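Local coordinates for RimK-related lysine biosynthesis protein (Thermococcus kodakarensis, PDB 5K2M) that binds ADP and magnesium ions and probably acts as an ATP-dependent ligase of the ATP-grasp type in amino-acid biosynthesis, at residues A108-V111 against P112-L115; N136-D139 against S140-V144; I17-R20 against A21-G25. All coordinates share one frame; numbering follows the deposited sequence.

Contact 1: A108-V111 against P112-L115; sequences ALRV and PDSL
The carbonyl oxygen of V111 is shared by two backbone amides of the following helical turn, L115 N and S114 N, each at 3.1 Å, while D113 N makes only a weak bond to R110 O. The side chains of V111 and L115 lie next to each other and point the same way. A chi1 of 166° turns CG1 of V111 away from the amide nitrogen, and this methyl meets L115 CD2 at 3.4 Å, tighter than usual for two carbons. F161 and K100 pack on both residues. P112 fits against the preceding turn through its ring, whose CD is 3.3 Å from L109 O. D113 folds back over the same turn: its CG stands 3.0 Å from R110 O, and the two carboxylate oxygens are almost equally far from that carbonyl. The aliphatic part of R110 passes beside D113, its CB 3.6 Å from D113 OD2, but no salt bridge forms: R110 NE stays 5.0 Å from that oxygen, and the guanidinium bonds to the backbone of D33 in the second subunit. A water joins R110 O, at 2.7 Å, to the hydroxyl of S114, which also receives K100 NZ. The whole is a type I beta turn, A108 to V111, closed by V111 N on A108 O, that joins helix 105-108 to the short, proline-containing helix 111-115 in the ATP-grasp domain.

Contact 2: N136-D139 against S140-V144; sequences NDRD and SLEAV
D137 and S140 meet at a single carboxylate oxygen, D137 OD1, which receives both the amide and the hydroxyl of the serine from different directions. S140 N points at it nearly along the C-O bond, 3.0 Å away, whereas S140 OG approaches from above the carboxylate plane (48° out of it) at 2.9 Å. The carboxylate reaches this place because CG of D137 sits between the backbone N and the carbonyl carbon (chi1 59°), turned back toward the start of the helix. The S140 hydroxyl in turn accepts from a water that also accepts a hydrogen bond from N136 N. Replacing D137 by an alanine would probably leave the S140 amide without its capping acceptor and the serine hydroxyl held by the water alone among the partners described. The other oxygen, D137 OD2, accepts from N136 of the third subunit.

From the next residue, R138 reaches one turn along the helix to E142 and forms a salt bridge, R138 NE to E142 OE1 at 2.7 Å. The glutamate chain, extended beyond CG, reaches the edge of the guanidinium close to its plane and offers its anti lone pair, but the two flat groups are turned 66° against each other. E142 OE2 is left for H191 of the third subunit and for a water that also donates to D139 OD1. That water bridges two acidic groups whose oxygens D139 OD1 and E142 OE2 are 4.6 Å apart, and K134 of the third subunit pairs with D139, which probably eases their repulsion. An aspartate N-cap followed by an i to i+4 arginine–glutamate salt bridge thus begins helix 138-150, at a subunit interface.

Contact 3: I17-R20 against A21-G25; sequences IKER and AGEFG
Helix 12-24 is the crossover helix of the beta-alpha-beta unit formed with strands 2-7 and 26-31, and residues 17-20 meet 21-25 in its last turns. A21 N bonds to I17 O at 2.9 Å, and G22 N follows with K18 O. The next bond is shorter in span: E23 N reaches R20 O at 2.9 Å from well above the carbonyl plane, a tightening toward the C-terminal end of the helix. The same R20 O lies in the ring plane of F24, 3.3 Å from CD1, so the phenylalanine presents an edge to the carbonyl. Its ring also packs on E265 and V268 of helix 259-272. On the inner side, I17 and A21 rest on the parallel sheet, A21 against I3 and V27.

The outer side is charged. The E19 chain leaves the backbone on the far side from N (chi1 -170°) and then bends at chi2, which carries the carboxylate to E23. The two carboxylates, their planes 59° apart, approach to 2.9 Å between E19 OE1 and E23 OE1, a distance that two fully charged groups would probably avoid. R20 is likely to offset part of this: NH1 donates to the anti lone pair of E19 OE2 at 2.7 Å, the oxygen tilted 32° from the guanidinium plane, and NH2 pairs with D258. One arginine therefore divides its charge between two acids, whereas R20 NE stays 5.2 Å from E23 OE1. The crowding of acids implies that one of the two glutamates may well have a raised pKa.

Overall arrangement
Contacts 1 and 2 are neighbours, their centres 11 Å apart, and they touch directly: L141 CD1 packs on the backbone of A108 and L109 and on P112, while R138 lies against L109. The turn 108-111 and the first turns of helix 138-150 thus form one packed corner of the ATP-grasp domain. This corner lies near the nucleotide site, without touching the ADP: the side chain of L115 comes within about 9 Å of the bound ADP and about 5 Å of the side chain of E163, which binds it, and that of N136 within about 11 Å of the ADP. Contact 3 sits on the opposite side of the chain's centre, with its own centre about 50 Å from that of contact 2 and away from the annotated sites.

Contact 1: A108-V111 against P112-L115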
# COMPACT_ATOMS: atom_id res chain seq x y z
N ALA A 108 22.25 7.27 -44.28
CA ALA A 108 21.74 8.18 -45.30
C ALA A 108 22.75 8.49 -46.38
O ALA A 108 22.39 8.68 -47.54
CB ALA A 108 21.25 9.46 -44.65
N LEU A 109 24.02 8.55 -45.99
CA LEU A 109 25.13 8.71 -46.94
C LEU A 109 25.14 7.67 -48.07
O LEU A 109 25.66 7.93 -49.14
CB LEU A 109 26.47 8.61 -46.19
CG LEU A 109 27.20 9.88 -45.74
CD1 LEU A 109 26.50 11.18 -46.10
CD2 LEU A 109 27.55 9.83 -44.26
N ARG A 110 24.57 6.51 -47.80
CA ARG A 110 24.48 5.44 -48.79
C ARG A 110 23.27 5.50 -49.70
O ARG A 110 23.17 4.72 -50.64
CB ARG A 110 24.51 4.09 -48.06
CG ARG A 110 25.76 3.93 -47.23
CD ARG A 110 26.22 2.50 -47.24
NE ARG A 110 25.28 1.63 -46.54
CZ ARG A 110 25.23 1.48 -45.22
NH1 ARG A 110 26.05 2.16 -44.41
NH2 ARG A 110 24.34 0.65 -44.71
N VAL A 111 22.35 6.42 -49.44
CA VAL A 111 21.12 6.52 -50.22
C VAL A 111 21.38 6.81 -51.72
O VAL A 111 20.72 6.23 -52.57
CB VAL A 111 20.16 7.55 -49.58
CG1 VAL A 111 19.05 7.93 -50.53
CG2 VAL A 111 19.59 6.96 -48.31
N PRO A 112 22.37 7.67 -52.06
CA PRO A 112 22.70 7.91 -53.48
C PRO A 112 23.20 6.68 -54.25
O PRO A 112 23.08 6.65 -55.47
CB PRO A 112 23.79 8.97 -53.41
CG PRO A 112 23.54 9.66 -52.12
CD PRO A 112 23.11 8.58 -51.17
N ASP A 113 23.72 5.69 -53.53
CA ASP A 113 24.09 4.40 -54.12
C ASP A 113 22.92 3.77 -54.91
O ASP A 113 23.14 3.17 -55.96
CB ASP A 113 24.57 3.42 -53.01
CG ASP A 113 25.68 4.00 -52.10
OD1 ASP A 113 26.13 5.14 -52.32
OD2 ASP A 113 26.11 3.29 -51.15
N SER A 114 21.70 3.89 -54.38
CA SER A 114 20.48 3.39 -55.03
C SER A 114 19.85 4.43 -55.94
O SER A 114 19.44 4.12 -57.05
CB SER A 114 19.40 3.05 -53.97
OG SER A 114 19.85 2.07 -53.04
N LEU A 115 19.74 5.66 -55.45
CA LEU A 115 18.88 6.66 -56.07
C LEU A 115 19.62 7.53 -57.07
O LEU A 115 19.00 8.14 -57.94
CB LEU A 115 18.28 7.54 -54.98
CG LEU A 115 16.85 7.28 -54.47
CD1 LEU A 115 16.33 5.88 -54.70
CD2 LEU A 115 16.74 7.68 -53.02
O HOH W 1 21.25 2.91 -51.14

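Contact 2: N136-D139 against S140-V144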
# COMPACT_ATOMS: atom_id res chain seq x y z
N ASN A 136 21.99 17.72 -55.05
CA ASN A 136 22.63 17.42 -56.33
C ASN A 136 23.96 16.70 -56.21
O ASN A 136 24.44 16.13 -57.20
CB ASN A 136 22.83 18.71 -57.12
CG ASN A 136 21.53 19.42 -57.41
OD1 ASN A 136 20.49 18.80 -57.58
ND2 ASN A 136 21.59 20.74 -57.46
N ASP A 137 24.56 16.72 -55.02
CA ASP A 137 25.83 16.06 -54.82
C ASP A 137 26.09 15.71 -53.36
O ASP A 137 25.28 16.00 -52.49
CB ASP A 137 26.99 16.90 -55.41
CG ASP A 137 27.08 18.29 -54.79
OD1 ASP A 137 26.80 18.45 -53.58
OD2 ASP A 137 27.47 19.22 -55.53
N ARG A 138 27.24 15.07 -53.13
CA ARG A 138 27.64 14.59 -51.82
C ARG A 138 27.73 15.74 -50.81
O ARG A 138 27.28 15.60 -49.67
CB ARG A 138 28.97 13.83 -51.97
CG ARG A 138 29.64 13.40 -50.68
CD ARG A 138 28.82 12.42 -49.87
NE ARG A 138 29.57 12.02 -48.68
CZ ARG A 138 29.99 10.80 -48.39
NH1 ARG A 138 29.72 9.76 -49.16
NH2 ARG A 138 30.69 10.61 -47.28
N ASP A 139 28.29 16.87 -51.22
CA ASP A 139 28.47 18.01 -50.31
C ASP A 139 27.12 18.52 -49.80
O ASP A 139 26.98 18.87 -48.64
CB ASP A 139 29.25 19.14 -50.99
CG ASP A 139 30.74 18.82 -51.13
OD1 ASP A 139 31.30 18.16 -50.25
OD2 ASP A 139 31.36 19.22 -52.11
N SER A 140 26.12 18.55 -50.68
CA SER A 140 24.77 18.94 -50.31
C SER A 140 24.11 17.93 -49.40
O SER A 140 23.40 18.30 -48.47
CB SER A 140 23.91 19.15 -51.56
OG SER A 140 24.58 19.99 -52.50
N LEU A 141 24.34 16.64 -49.66
CA LEU A 141 23.79 15.59 -48.81
C LEU A 141 24.33 15.76 -47.40
O LEU A 141 23.58 15.70 -46.45
CB LEU A 141 24.19 14.20 -49.32
CG LEU A 141 23.20 13.04 -49.25
CD1 LEU A 141 23.93 11.75 -48.89
CD2 LEU A 141 21.99 13.25 -48.36
N GLU A 142 25.64 15.95 -47.29
CA GLU A 142 26.30 16.17 -46.01
C GLU A 142 25.73 17.38 -45.27
O GLU A 142 25.44 17.30 -44.08
CB GLU A 142 27.81 16.34 -46.22
CG GLU A 142 28.48 15.00 -46.43
CD GLU A 142 29.98 15.08 -46.63
OE1 GLU A 142 30.51 14.10 -47.18
OE2 GLU A 142 30.62 16.07 -46.23
N ALA A 143 25.56 18.49 -45.97
CA ALA A 143 25.01 19.70 -45.37
C ALA A 143 23.61 19.43 -44.79
O ALA A 143 23.36 19.74 -43.64
CB ALA A 143 24.96 20.82 -46.38
N VAL A 144 22.74 18.82 -45.58
CA VAL A 144 21.39 18.49 -45.12
C VAL A 144 21.43 17.59 -43.89
O VAL A 144 20.75 17.86 -42.89
CB VAL A 144 20.55 17.83 -46.24
CG1 VAL A 144 19.23 17.27 -45.70
CG2 VAL A 144 20.28 18.85 -47.34
O HOH W 2 22.12 20.58 -53.89
O HOH W 3 30.89 18.57 -47.45

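Contact 3: I17-R20 against A21-G25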
# COMPACT_ATOMS: atom_id res chain seq x y z
N ILE A 17 -16.98 24.18 -44.27
CA ILE A 17 -17.37 22.94 -43.61
C ILE A 17 -18.51 23.21 -42.63
O ILE A 17 -19.48 22.47 -42.58
CB ILE A 17 -16.17 22.25 -42.93
CG1 ILE A 17 -15.21 21.74 -44.00
CG2 ILE A 17 -16.62 21.06 -42.08
CD1 ILE A 17 -13.81 21.47 -43.51
N LYS A 18 -18.38 24.30 -41.87
CA LYS A 18 -19.38 24.69 -40.89
C LYS A 18 -20.74 24.92 -41.54
O LYS A 18 -21.75 24.41 -41.05
CB LYS A 18 -18.93 25.95 -40.16
CG LYS A 18 -19.99 26.58 -39.28
CD LYS A 18 -19.39 27.68 -38.43
CE LYS A 18 -20.31 28.13 -37.31
NZ LYS A 18 -20.99 29.39 -37.66
N GLU A 19 -20.77 25.68 -42.63
CA GLU A 19 -22.01 25.95 -43.36
C GLU A 19 -22.68 24.66 -43.82
O GLU A 19 -23.87 24.47 -43.60
CB GLU A 19 -21.76 26.87 -44.57
CG GLU A 19 -23.03 27.41 -45.24
CD GLU A 19 -23.67 26.43 -46.22
OE1 GLU A 19 -24.93 26.33 -46.25
OE2 GLU A 19 -22.94 25.76 -46.97
N ARG A 20 -21.91 23.76 -44.43
CA ARG A 20 -22.48 22.51 -44.96
C ARG A 20 -22.99 21.62 -43.83
O ARG A 20 -24.09 21.08 -43.93
CB ARG A 20 -21.47 21.71 -45.78
CG ARG A 20 -20.83 22.46 -46.93
CD ARG A 20 -21.75 22.80 -48.09
NE ARG A 20 -20.91 23.31 -49.17
CZ ARG A 20 -20.32 24.52 -49.18
NH1 ARG A 20 -20.51 25.40 -48.19
NH2 ARG A 20 -19.54 24.85 -50.21
N ALA A 21 -22.20 21.50 -42.77
CA ALA A 21 -22.59 20.72 -41.60
C ALA A 21 -23.94 21.17 -41.07
O ALA A 21 -24.76 20.34 -40.66
CB ALA A 21 -21.53 20.81 -40.50
N GLY A 22 -24.17 22.49 -41.10
CA GLY A 22 -25.43 23.08 -40.63
C GLY A 22 -26.65 22.67 -41.43
O GLY A 22 -27.77 22.77 -40.95
N GLU A 23 -26.45 22.23 -42.67
CA GLU A 23 -27.55 21.70 -43.48
C GLU A 23 -27.99 20.31 -43.01
O GLU A 23 -29.13 19.91 -43.24
CB GLU A 23 -27.16 21.67 -44.97
CG GLU A 23 -26.76 23.02 -45.55
CD GLU A 23 -26.42 22.97 -47.04
OE1 GLU A 23 -25.80 23.93 -47.55
OE2 GLU A 23 -26.77 21.97 -47.71
N PHE A 24 -27.09 19.57 -42.37
CA PHE A 24 -27.38 18.19 -41.93
C PHE A 24 -27.73 18.06 -40.45
O PHE A 24 -28.28 17.05 -40.03
CB PHE A 24 -26.19 17.28 -42.25
CG PHE A 24 -25.95 17.11 -43.72
CD1 PHE A 24 -25.22 18.04 -44.43
CD2 PHE A 24 -26.49 16.01 -44.40
CE1 PHE A 24 -25.00 17.89 -45.80
CE2 PHE A 24 -26.28 15.86 -45.76
CZ PHE A 24 -25.53 16.80 -46.46
N GLY A 25 -27.41 19.07 -39.65
CA GLY A 25 -27.74 19.04 -38.22
C GLY A 25 -27.13 20.19 -37.44
O GLY A 25 -26.78 21.21 -38.00